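Local coordinates for tRNA endonuclease VMS1 (Saccharomyces cerevisiae, PDB 5WHG), which cleaves polypeptidyl-tRNAs downstream of the ribosome-associated quality control pathway, releasing incompletely synthesized polypeptides for degradation, at residues Ile207-Met212 / Asp311-Arg316; Lys340-Thr345 / Lys355-Glu360. All coordinates share one frame; numbering follows the deposited sequence.

Interaction 1: residues Ile207-Met212 / Asp311-Arg316; sequences ISALFM and DNIFIR
Ile207-Met212 and Asp311-Arg316 run side by side in the same direction, the axes of strands 207-212 and 313-316 lying 4.7 Å apart at an angle of 7°. Ala209 pairs with Ile313 and Met212 with Arg316 at the ends of a parallel ladder. Ala209 and Phe211 each bond both ways: Ala209 N donates to Asn312 O (2.9 Å) and its O accepts from Phe314 N, which stands above that carbonyl plane, while Phe211 N donates to Phe314 O and its O accepts from Arg316 N. Before the ladder, Asp311 N donates to Ile207 O, and a water takes the Ile207 N-H and lies 2.8 Å from Asp311 OD1.

On one face Ile313 CG2 lies at the edge of the Phe211 ring, 4.0 Å from Phe211 CD2, and Ile313 CG1 meets Ala209 CB. The other face carries Leu210 and Phe314, side by side and pointing the same way. Farther along, the selenium of Met212, modelled as selenomethionine, is 4.0 Å from Arg316 NH2; Arg316 NE is bonded to Thr346.

Helix 304-308 covers Ala209 and Phe211, helix 351-362 Met212 and Phe314. This is a parallel pair inside a mixed sheet with helices on both faces, an alpha/beta layout within the VLRF1 domain.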
loop_
_atom_site.group_PDB
_atom_site.type_symbol
_atom_site.label_atom_id
_atom_site.label_comp_id
_atom_site.label_asym_id
_atom_site.label_seq_id
_atom_site.Cartn_x
_atom_site.Cartn_y
_atom_site.Cartn_z
ATOM N N ILE A 207 5.819 -4.598 0.815
ATOM C CA ILE A 207 4.427 -4.628 1.256
ATOM C C ILE A 207 4.069 -3.295 1.895
ATOM O O ILE A 207 4.930 -2.564 2.396
ATOM C CB ILE A 207 4.126 -5.765 2.265
ATOM C CG1 ILE A 207 5.010 -5.606 3.513
ATOM C CG2 ILE A 207 4.213 -7.140 1.586
ATOM C CD1 ILE A 207 4.804 -6.681 4.555
ATOM N N SER A 208 2.764 -2.998 1.888
ATOM C CA SER A 208 2.184 -1.889 2.635
ATOM C C SER A 208 0.971 -2.406 3.392
ATOM O O SER A 208 0.402 -3.450 3.044
ATOM C CB SER A 208 1.781 -0.725 1.712
ATOM O OG SER A 208 2.913 -0.155 1.073
ATOM N N ALA A 209 0.568 -1.676 4.432
ATOM C CA ALA A 209 -0.633 -2.041 5.181
ATOM C C ALA A 209 -1.779 -1.064 4.894
ATOM O O ALA A 209 -1.551 0.095 4.549
ATOM C CB ALA A 209 -0.330 -2.109 6.689
ATOM N N LEU A 210 -3.020 -1.545 5.011
ATOM C CA LEU A 210 -4.205 -0.716 4.788
ATOM C C LEU A 210 -5.248 -0.997 5.866
ATOM O O LEU A 210 -5.622 -2.152 6.091
ATOM C CB LEU A 210 -4.812 -0.966 3.402
ATOM C CG LEU A 210 -3.900 -0.997 2.162
ATOM C CD1 LEU A 210 -4.661 -1.540 0.941
ATOM C CD2 LEU A 210 -3.400 0.362 1.838
ATOM N N PHE A 211 -5.722 0.065 6.516
ATOM C CA PHE A 211 -6.655 -0.008 7.633
ATOM C C PHE A 211 -7.705 1.089 7.497
ATOM O O PHE A 211 -7.363 2.261 7.308
ATOM C CB PHE A 211 -5.905 0.131 8.967
ATOM C CG PHE A 211 -4.998 -1.042 9.275
ATOM C CD1 PHE A 211 -5.541 -2.289 9.603
ATOM C CD2 PHE A 211 -3.615 -0.909 9.230
ATOM C CE1 PHE A 211 -4.726 -3.378 9.882
ATOM C CE2 PHE A 211 -2.781 -1.997 9.517
ATOM C CZ PHE A 211 -3.334 -3.237 9.840
HETATM N N MSE A 212 -8.978 0.704 7.573
HETATM C CA MSE A 212 -10.064 1.648 7.740
HETATM C C MSE A 212 -11.001 1.205 8.854
HETATM O O MSE A 212 -11.382 0.044 8.915
HETATM C CB MSE A 212 -10.876 1.788 6.462
HETATM C CG MSE A 212 -10.108 2.155 5.235
HETATM SE SE MSE A 212 -11.292 1.972 3.687
HETATM C CE MSE A 212 -9.963 2.086 2.267
ATOM N N ASP A 311 6.406 -0.663 3.991
ATOM C CA ASP A 311 6.770 0.669 3.512
ATOM C C ASP A 311 5.897 1.731 4.170
ATOM O O ASP A 311 6.390 2.622 4.866
ATOM C CB ASP A 311 6.610 0.743 1.985
ATOM C CG ASP A 311 7.823 0.213 1.220
ATOM O OD1 ASP A 311 8.428 -0.801 1.650
ATOM O OD2 ASP A 311 8.146 0.807 0.157
ATOM N N ASN A 312 4.588 1.649 3.940
ATOM C CA ASN A 312 3.616 2.582 4.476
ATOM C C ASN A 312 2.518 1.823 5.200
ATOM O O ASN A 312 2.194 0.679 4.858
ATOM C CB ASN A 312 2.995 3.443 3.372
ATOM C CG ASN A 312 4.029 4.288 2.644
ATOM O OD1 ASN A 312 4.650 5.186 3.219
ATOM N ND2 ASN A 312 4.201 4.016 1.372
ATOM N N ILE A 313 1.944 2.483 6.199
ATOM C CA ILE A 313 0.757 2.002 6.890
ATOM C C ILE A 313 -0.322 3.086 6.757
ATOM O O ILE A 313 -0.297 4.093 7.477
ATOM C CB ILE A 313 1.058 1.654 8.351
ATOM C CG1 ILE A 313 2.125 0.549 8.399
ATOM C CG2 ILE A 313 -0.201 1.209 9.052
ATOM C CD1 ILE A 313 2.904 0.428 9.731
ATOM N N PHE A 314 -1.271 2.888 5.830
ATOM C CA PHE A 314 -2.366 3.832 5.576
ATOM C C PHE A 314 -3.566 3.519 6.468
ATOM O O PHE A 314 -4.086 2.401 6.442
ATOM C CB PHE A 314 -2.793 3.796 4.107
ATOM C CG PHE A 314 -1.783 4.402 3.170
ATOM C CD1 PHE A 314 -1.550 5.776 3.168
ATOM C CD2 PHE A 314 -1.048 3.599 2.301
ATOM C CE1 PHE A 314 -0.597 6.334 2.320
ATOM C CE2 PHE A 314 -0.100 4.156 1.446
ATOM C CZ PHE A 314 0.130 5.518 1.459
ATOM N N ILE A 315 -4.015 4.511 7.235
ATOM C CA ILE A 315 -5.101 4.347 8.199
ATOM C C ILE A 315 -6.131 5.443 7.983
ATOM O O ILE A 315 -5.778 6.627 7.940
ATOM C CB ILE A 315 -4.596 4.409 9.652
ATOM C CG1 ILE A 315 -3.407 3.490 9.850
ATOM C CG2 ILE A 315 -5.701 3.994 10.629
ATOM C CD1 ILE A 315 -3.079 3.277 11.328
ATOM N N ARG A 316 -7.398 5.066 7.882
ATOM C CA ARG A 316 -8.490 6.029 7.987
ATOM C C ARG A 316 -9.277 5.766 9.261
ATOM O O ARG A 316 -9.872 4.690 9.424
ATOM C CB ARG A 316 -9.453 6.007 6.796
ATOM C CG ARG A 316 -10.662 6.896 7.170
ATOM C CD ARG A 316 -11.525 7.375 6.035
ATOM N NE ARG A 316 -12.316 6.318 5.390
ATOM C CZ ARG A 316 -13.197 5.514 5.991
ATOM N NH1 ARG A 316 -13.434 5.577 7.300
ATOM N NH2 ARG A 316 -13.836 4.611 5.267
HETATM O O HOH W 1 8.181 -3.503 2.411
#

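Interaction 2: residues Lys340-Thr345 / Lys355-Glu360; sequences KSFPFT and KKAWCE
Phe344 turns one face of its ring to Glu360, and the two side chains slide past each other in opposite directions. Glu360 CG stands over the middle of that ring, 3.5 Å from its centroid and 15° off the normal, which makes a CH-pi contact. The aliphatic part of the acid does the touching, while its carboxylate plane is turned 76° from the ring and OE1 is engaged by Tyr179 OH and, in a salt bridge, by Lys365. In Phe344 a chi1 of 39° puts CG between the backbone N and the carbonyl carbon.

The opposite face of the same ring receives Phe342 CB, offset toward the rim, which places the ring between its own loop and the helix. Phe342 in turn brings CE1 to within 3.5 Å of Ala357 CB, a methyl that also lies 4.1 Å from Phe344 CE1. The Lys356 chain is bent at its second torsion, and its NZ ends 4.0 Å from Phe344 CD1. An alanine in place of Phe344 would probably leave Glu360 CG without the ring it packs on and open a gap between the loop and Ala357.

No hydrogen bond crosses between 340-345 and 355-360, so this contact rests on side-chain packing. The loop leaves strand 339-340 at the border of the mixed sheet and leads into helix 351-362, against which it folds back. Phe342 and Ala357 both touch Met212 of strand 207-214, so loop, helix and sheet meet there, whereas Tyr179 of the smaller antiparallel sheet meets the Phe344 ring.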
loop_
_atom_site.group_PDB
_atom_site.type_symbol
_atom_site.label_atom_id
_atom_site.label_comp_id
_atom_site.label_asym_id
_atom_site.label_seq_id
_atom_site.Cartn_x
_atom_site.Cartn_y
_atom_site.Cartn_z
ATOM N N LYS A 340 0.104 6.979 7.845
ATOM C CA LYS A 340 -0.332 8.086 7.010
ATOM C C LYS A 340 -1.820 7.986 6.722
ATOM O O LYS A 340 -2.373 6.892 6.568
ATOM C CB LYS A 340 0.430 8.109 5.687
ATOM C CG LYS A 340 1.934 8.160 5.841
ATOM C CD LYS A 340 2.572 7.940 4.498
ATOM C CE LYS A 340 4.064 7.879 4.616
ATOM N NZ LYS A 340 4.658 7.883 3.263
ATOM N N SER A 341 -2.460 9.146 6.619
ATOM C CA SER A 341 -3.810 9.197 6.088
ATOM C C SER A 341 -3.853 8.730 4.637
ATOM O O SER A 341 -2.853 8.744 3.914
ATOM C CB SER A 341 -4.359 10.614 6.163
ATOM O OG SER A 341 -4.680 10.922 7.494
ATOM N N PHE A 342 -5.038 8.319 4.220
ATOM C CA PHE A 342 -5.330 8.196 2.800
ATOM C C PHE A 342 -5.507 9.589 2.202
ATOM O O PHE A 342 -6.319 10.372 2.706
ATOM C CB PHE A 342 -6.601 7.375 2.578
ATOM C CG PHE A 342 -6.449 5.902 2.855
ATOM C CD1 PHE A 342 -6.063 5.030 1.847
ATOM C CD2 PHE A 342 -6.739 5.381 4.107
ATOM C CE1 PHE A 342 -5.962 3.666 2.074
ATOM C CE2 PHE A 342 -6.629 4.003 4.355
ATOM C CZ PHE A 342 -6.248 3.150 3.335
ATOM N N PRO A 343 -4.786 9.937 1.137
ATOM C CA PRO A 343 -4.921 11.287 0.566
ATOM C C PRO A 343 -6.193 11.492 -0.255
ATOM O O PRO A 343 -6.228 12.333 -1.156
ATOM C CB PRO A 343 -3.666 11.418 -0.303
ATOM C CG PRO A 343 -3.366 10.024 -0.706
ATOM C CD PRO A 343 -3.709 9.168 0.486
ATOM N N PHE A 344 -7.248 10.749 0.046
ATOM C CA PHE A 344 -8.514 10.900 -0.658
ATOM C C PHE A 344 -9.598 10.288 0.206
ATOM O O PHE A 344 -9.331 9.375 0.989
ATOM C CB PHE A 344 -8.479 10.218 -2.023
ATOM C CG PHE A 344 -7.756 8.925 -1.998
ATOM C CD1 PHE A 344 -8.378 7.784 -1.516
ATOM C CD2 PHE A 344 -6.431 8.855 -2.400
ATOM C CE1 PHE A 344 -7.698 6.586 -1.455
ATOM C CE2 PHE A 344 -5.743 7.664 -2.350
ATOM C CZ PHE A 344 -6.377 6.521 -1.874
ATOM N N THR A 345 -10.823 10.788 0.061
ATOM C CA THR A 345 -11.913 10.216 0.840
ATOM C C THR A 345 -12.150 8.766 0.443
ATOM O O THR A 345 -11.846 8.339 -0.677
ATOM C CB THR A 345 -13.198 11.010 0.666
ATOM O OG1 THR A 345 -13.616 10.918 -0.699
ATOM C CG2 THR A 345 -12.969 12.458 1.043
ATOM N N LYS A 355 -9.215 -2.422 -1.598
ATOM C CA LYS A 355 -8.644 -2.583 -2.933
ATOM C C LYS A 355 -8.860 -1.334 -3.787
ATOM O O LYS A 355 -7.989 -0.959 -4.584
ATOM C CB LYS A 355 -9.252 -3.799 -3.632
ATOM C CG LYS A 355 -9.100 -5.132 -2.930
ATOM C CD LYS A 355 -9.459 -6.267 -3.894
ATOM C CE LYS A 355 -9.103 -7.637 -3.320
ATOM N NZ LYS A 355 -9.196 -8.698 -4.364
ATOM N N LYS A 356 -10.035 -0.704 -3.668
ATOM C CA LYS A 356 -10.267 0.569 -4.345
ATOM C C LYS A 356 -9.201 1.571 -3.939
ATOM O O LYS A 356 -8.546 2.186 -4.788
ATOM C CB LYS A 356 -11.678 1.096 -4.021
ATOM C CG LYS A 356 -12.085 2.463 -4.666
ATOM C CD LYS A 356 -11.728 3.707 -3.795
ATOM C CE LYS A 356 -11.601 4.999 -4.628
ATOM N NZ LYS A 356 -11.152 6.186 -3.840
ATOM N N ALA A 357 -9.004 1.727 -2.630
ATOM C CA ALA A 357 -7.992 2.642 -2.123
ATOM C C ALA A 357 -6.618 2.302 -2.677
ATOM O O ALA A 357 -5.881 3.192 -3.112
ATOM C CB ALA A 357 -7.987 2.606 -0.599
ATOM N N TRP A 358 -6.254 1.014 -2.673
ATOM C CA TRP A 358 -4.927 0.636 -3.155
ATOM C C TRP A 358 -4.755 0.975 -4.631
ATOM O O TRP A 358 -3.738 1.551 -5.027
ATOM C CB TRP A 358 -4.650 -0.851 -2.921
ATOM C CG TRP A 358 -3.245 -1.210 -3.334
ATOM C CD1 TRP A 358 -2.869 -2.070 -4.329
ATOM C CD2 TRP A 358 -2.029 -0.681 -2.781
ATOM N NE1 TRP A 358 -1.492 -2.124 -4.421
ATOM C CE2 TRP A 358 -0.952 -1.277 -3.488
ATOM C CE3 TRP A 358 -1.745 0.236 -1.758
ATOM C CZ2 TRP A 358 0.396 -0.988 -3.199
ATOM C CZ3 TRP A 358 -0.407 0.530 -1.476
ATOM C CH2 TRP A 358 0.650 -0.091 -2.196
ATOM N N CYS A 359 -5.735 0.620 -5.464
ATOM C CA CYS A 359 -5.612 0.943 -6.885
ATOM C C CYS A 359 -5.523 2.445 -7.093
ATOM O O CYS A 359 -4.798 2.912 -7.977
ATOM C CB CYS A 359 -6.778 0.369 -7.683
ATOM S SG CYS A 359 -6.760 -1.426 -7.848
ATOM N N GLU A 360 -6.236 3.216 -6.266
ATOM C CA GLU A 360 -6.164 4.675 -6.302
ATOM C C GLU A 360 -4.786 5.215 -5.894
ATOM O O GLU A 360 -4.405 6.303 -6.334
ATOM C CB GLU A 360 -7.247 5.257 -5.397
ATOM C CG GLU A 360 -7.249 6.757 -5.302
ATOM C CD GLU A 360 -7.349 7.404 -6.659
ATOM O OE1 GLU A 360 -6.596 8.370 -6.901
ATOM O OE2 GLU A 360 -8.168 6.934 -7.487
#

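The two contacts are neighbours within the VLRF1 domain, their centres about 9 Å apart. Interaction 1 is buried and joins two inner strands of the mixed sheet, held by a regular series of backbone hydrogen bonds. Interaction 2 is only partly buried and relies on aromatic and aliphatic side chains, with charged ends at its margin. Helix 351-362, one side of interaction 2, also covers Met212 and Phe314 of interaction 1. Lys340 connects them: its backbone N lies 2.9 Å from Ile313 O, continuing the sheet beyond strand 313-316, and its NZ is 2.7 Å from Asn312 OD1, both probable hydrogen bonds. Phe342 CE2 packs against Phe211 O, so the loop after the edge strand touches both interaction 1 and the helix.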